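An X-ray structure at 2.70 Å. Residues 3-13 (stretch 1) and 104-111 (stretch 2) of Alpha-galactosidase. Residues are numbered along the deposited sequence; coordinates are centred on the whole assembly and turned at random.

Stretch 1 (3-13) IHVNEANLTFH
Stretch 2 104-111: TYDHYQLL

Packing of a β-hairpin (Ile3–His13) against a β-strand (Thr104–Leu111) of the same alpha-galactosidase chain, through side chains, with 381 Å² buried in all. In the hairpin, strand 4–6 pairs antiparallel with strand 11–13: His4 N to His13 O is 2.9 Å, His13 N to His4 O 3.1 Å, Asn6 N to Thr11 O 3.0 Å and Thr11 N to Asn6 O 3.3 Å. The turn runs through Glu7 (-70/-26), Ala8 (-70/-28), Asn9 (-122/-3) and Leu10, which is left-handed at 57/45; Asn9 N bonds to Asn6 O at 3.1 Å. Alternation in the hairpin turns Ile3, Val5 and Phe12 toward the second stretch, joined by Leu10, while His4 and Asn6 point away. All the closest contacts are between side chains; the CA atoms of Ile3 and Leu110 lie 8.5 Å apart, those of Leu10 and Tyr108 9.3 Å. Along strand 4–6 the contacts run backward on stretch 2 (Ile3 to Leu110, Val5 to Tyr108); from Leu10 to Phe12 they run forward (Tyr105, then Tyr108).

Stretch 2 is extended throughout, apart from a psi of -50° at Asp106. Thr104 makes no contact. Tyr105 (-53/143; chi1 t, 170°; chi2 82°) points toward the hairpin, and its ring reaches Leu10 (m, t), with Tyr105 CE2 3.3 Å from Leu10 CD1, a tight apolar contact. Tyr105 OH lies 4.1 Å from Phe12 CZ, near the plane of the Phe12 ring. Asp106 (t) and His107 (p) both point away, breaking simple alternation; His107 ND1 donates to Asp106 OD2 at 2.8 Å, joining the two polar side chains off the interface.

Tyr108 (-128/166; chi1 p, 84°; chi2 -98°) is the hub, with 90 Å² covered. Phe12 (m, -55°; chi2 -93°) directs its ring edge at one face of Tyr108 in an offset edge-to-face pair: centroids 5.4 Å apart, planes at 81°, Phe12 CE1 3.7 Å from Tyr108 CG. The flat, buried Phe12 ring thus serves both tyrosines. Val5 (chi1 t, -169°) sets CG1 3.8 Å from Tyr108 CE1, a compact branched side chain packed against the broad ring. Farther out, Glu7 (m, t, chi3 -67°) starts sideways, but its end comes nearer, placing OE2 3.3 Å from Tyr108 OH; its exposed position suits a charged group.

Gln109 (-142/143; t, t) points away, exposed. Leu110 (-122/116; chi1 off-well at -142°, chi2 t) turns back toward the hairpin, where CD2 meets CD1 of Ile3 (m, t) at 4.1 Å; these flexible aliphatic chains span the wide backbone gap. Leu111 (m, t) makes no contact.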

# COMPACT_ATOMS: atom_id res chain seq x y z
N ILE D 3 -30.19 25.29 -15.27
CA ILE D 3 -30.68 24.21 -16.13
C ILE D 3 -30.99 24.69 -17.54
O ILE D 3 -31.74 25.64 -17.74
CB ILE D 3 -31.94 23.54 -15.57
CG1 ILE D 3 -31.83 23.32 -14.06
CG2 ILE D 3 -32.16 22.22 -16.25
CD1 ILE D 3 -32.94 22.51 -13.50
N HIS D 4 -30.42 24.00 -18.52
CA HIS D 4 -30.47 24.41 -19.90
C HIS D 4 -30.94 23.23 -20.70
O HIS D 4 -30.32 22.18 -20.64
CB HIS D 4 -29.06 24.77 -20.41
CG HIS D 4 -28.45 25.94 -19.71
ND1 HIS D 4 -28.23 27.15 -20.34
CD2 HIS D 4 -28.01 26.09 -18.44
CE1 HIS D 4 -27.68 27.99 -19.48
NE2 HIS D 4 -27.54 27.38 -18.32
N VAL D 5 -32.03 23.41 -21.44
CA VAL D 5 -32.52 22.35 -22.31
C VAL D 5 -32.34 22.75 -23.77
O VAL D 5 -32.59 23.90 -24.15
CB VAL D 5 -34.00 22.06 -22.06
CG1 VAL D 5 -34.43 20.78 -22.78
CG2 VAL D 5 -34.27 21.96 -20.57
N ASN D 6 -31.87 21.81 -24.58
CA ASN D 6 -31.82 21.99 -26.02
C ASN D 6 -32.90 21.13 -26.59
O ASN D 6 -32.75 19.91 -26.71
CB ASN D 6 -30.47 21.57 -26.60
CG ASN D 6 -30.32 21.96 -28.06
OD1 ASN D 6 -29.71 22.99 -28.37
ND2 ASN D 6 -30.87 21.15 -28.97
N GLU D 7 -34.01 21.78 -26.95
CA GLU D 7 -35.22 21.06 -27.27
C GLU D 7 -35.06 20.32 -28.57
O GLU D 7 -35.70 19.29 -28.80
CB GLU D 7 -36.43 22.00 -27.27
CG GLU D 7 -36.96 22.27 -25.86
CD GLU D 7 -38.00 23.37 -25.79
OE1 GLU D 7 -37.63 24.54 -26.04
OE2 GLU D 7 -39.17 23.06 -25.46
N ALA D 8 -34.17 20.84 -29.41
CA ALA D 8 -33.90 20.28 -30.71
C ALA D 8 -33.18 18.93 -30.63
O ALA D 8 -33.32 18.10 -31.53
CB ALA D 8 -33.08 21.26 -31.53
N ASN D 9 -32.41 18.73 -29.57
CA ASN D 9 -31.68 17.47 -29.36
C ASN D 9 -32.03 16.78 -28.05
O ASN D 9 -31.52 15.69 -27.77
CB ASN D 9 -30.18 17.70 -29.40
CG ASN D 9 -29.69 18.08 -30.75
OD1 ASN D 9 -29.37 17.22 -31.57
ND2 ASN D 9 -29.64 19.38 -31.01
N LEU D 10 -32.88 17.41 -27.26
CA LEU D 10 -33.30 16.84 -25.99
C LEU D 10 -32.06 16.55 -25.13
O LEU D 10 -31.92 15.48 -24.51
CB LEU D 10 -34.17 15.60 -26.20
CG LEU D 10 -35.49 15.80 -26.98
CD1 LEU D 10 -36.27 14.50 -27.09
CD2 LEU D 10 -36.33 16.86 -26.32
N THR D 11 -31.17 17.54 -25.11
CA THR D 11 -30.01 17.54 -24.25
C THR D 11 -30.29 18.39 -23.01
O THR D 11 -30.46 19.60 -23.09
CB THR D 11 -28.81 18.13 -24.97
OG1 THR D 11 -28.59 17.40 -26.18
CG2 THR D 11 -27.60 18.04 -24.09
N PHE D 12 -30.32 17.73 -21.87
CA PHE D 12 -30.53 18.37 -20.60
C PHE D 12 -29.21 18.49 -19.89
O PHE D 12 -28.48 17.51 -19.75
CB PHE D 12 -31.52 17.56 -19.77
CG PHE D 12 -32.81 17.33 -20.48
CD1 PHE D 12 -33.88 18.18 -20.29
CD2 PHE D 12 -32.94 16.28 -21.37
CE1 PHE D 12 -35.06 17.98 -20.96
CE2 PHE D 12 -34.11 16.08 -22.05
CZ PHE D 12 -35.18 16.93 -21.84
N HIS D 13 -28.93 19.70 -19.44
CA HIS D 13 -27.65 20.05 -18.90
C HIS D 13 -27.89 20.92 -17.68
O HIS D 13 -28.36 22.04 -17.79
CB HIS D 13 -26.88 20.81 -19.98
CG HIS D 13 -25.47 21.15 -19.63
ND1 HIS D 13 -25.09 21.56 -18.37
CD2 HIS D 13 -24.35 21.19 -20.39
CE1 HIS D 13 -23.80 21.82 -18.36
NE2 HIS D 13 -23.32 21.60 -19.58
N THR D 104 -39.77 5.18 -22.79
CA THR D 104 -39.69 6.01 -23.96
C THR D 104 -40.08 7.40 -23.55
O THR D 104 -41.22 7.62 -23.10
CB THR D 104 -40.67 5.56 -25.03
OG1 THR D 104 -40.38 4.21 -25.40
CG2 THR D 104 -40.55 6.45 -26.24
N TYR D 105 -39.15 8.34 -23.70
CA TYR D 105 -39.37 9.75 -23.39
C TYR D 105 -40.61 10.30 -24.10
O TYR D 105 -40.90 9.94 -25.25
CB TYR D 105 -38.13 10.58 -23.77
CG TYR D 105 -38.33 12.08 -23.74
CD1 TYR D 105 -38.23 12.79 -22.55
CD2 TYR D 105 -38.59 12.79 -24.90
CE1 TYR D 105 -38.40 14.17 -22.51
CE2 TYR D 105 -38.76 14.18 -24.88
CZ TYR D 105 -38.67 14.86 -23.68
OH TYR D 105 -38.84 16.23 -23.65
N ASP D 106 -41.34 11.16 -23.41
CA ASP D 106 -42.49 11.80 -24.00
C ASP D 106 -42.40 13.33 -23.94
O ASP D 106 -42.59 14.00 -24.96
CB ASP D 106 -43.78 11.30 -23.34
CG ASP D 106 -44.99 12.16 -23.68
OD1 ASP D 106 -45.21 12.46 -24.88
OD2 ASP D 106 -45.73 12.53 -22.73
N HIS D 107 -42.10 13.87 -22.75
CA HIS D 107 -42.09 15.31 -22.56
C HIS D 107 -41.39 15.70 -21.28
O HIS D 107 -41.24 14.87 -20.39
CB HIS D 107 -43.52 15.85 -22.52
CG HIS D 107 -44.21 15.65 -21.20
ND1 HIS D 107 -44.90 14.50 -20.89
CD2 HIS D 107 -44.33 16.46 -20.12
CE1 HIS D 107 -45.41 14.60 -19.67
NE2 HIS D 107 -45.08 15.79 -19.18
N TYR D 108 -40.98 16.96 -21.18
CA TYR D 108 -40.35 17.46 -19.97
C TYR D 108 -41.02 18.73 -19.48
O TYR D 108 -41.77 19.37 -20.21
CB TYR D 108 -38.86 17.74 -20.21
CG TYR D 108 -38.60 19.10 -20.82
CD1 TYR D 108 -38.41 19.25 -22.18
CD2 TYR D 108 -38.55 20.24 -20.03
CE1 TYR D 108 -38.17 20.49 -22.73
CE2 TYR D 108 -38.31 21.47 -20.57
CZ TYR D 108 -38.12 21.59 -21.92
OH TYR D 108 -37.89 22.82 -22.47
N GLN D 109 -40.73 19.12 -18.25
CA GLN D 109 -41.24 20.35 -17.67
C GLN D 109 -40.18 21.02 -16.79
O GLN D 109 -39.41 20.34 -16.12
CB GLN D 109 -42.49 20.03 -16.86
CG GLN D 109 -43.13 21.20 -16.17
CD GLN D 109 -44.40 20.78 -15.46
OE1 GLN D 109 -44.55 19.61 -15.07
NE2 GLN D 109 -45.33 21.73 -15.27
N LEU D 110 -40.12 22.35 -16.80
CA LEU D 110 -39.13 23.10 -16.02
C LEU D 110 -39.80 24.07 -15.05
O LEU D 110 -40.48 25.00 -15.46
CB LEU D 110 -38.19 23.89 -16.94
CG LEU D 110 -36.69 24.02 -16.61
CD1 LEU D 110 -36.14 25.32 -17.17
CD2 LEU D 110 -36.40 23.92 -15.11
N LEU D 111 -39.63 23.84 -13.75
CA LEU D 111 -40.28 24.67 -12.75
C LEU D 111 -39.25 25.57 -12.10
O LEU D 111 -38.06 25.45 -12.36
CB LEU D 111 -40.95 23.81 -11.67
CG LEU D 111 -41.98 22.76 -12.12
CD1 LEU D 111 -42.23 21.70 -11.03
CD2 LEU D 111 -43.29 23.42 -12.59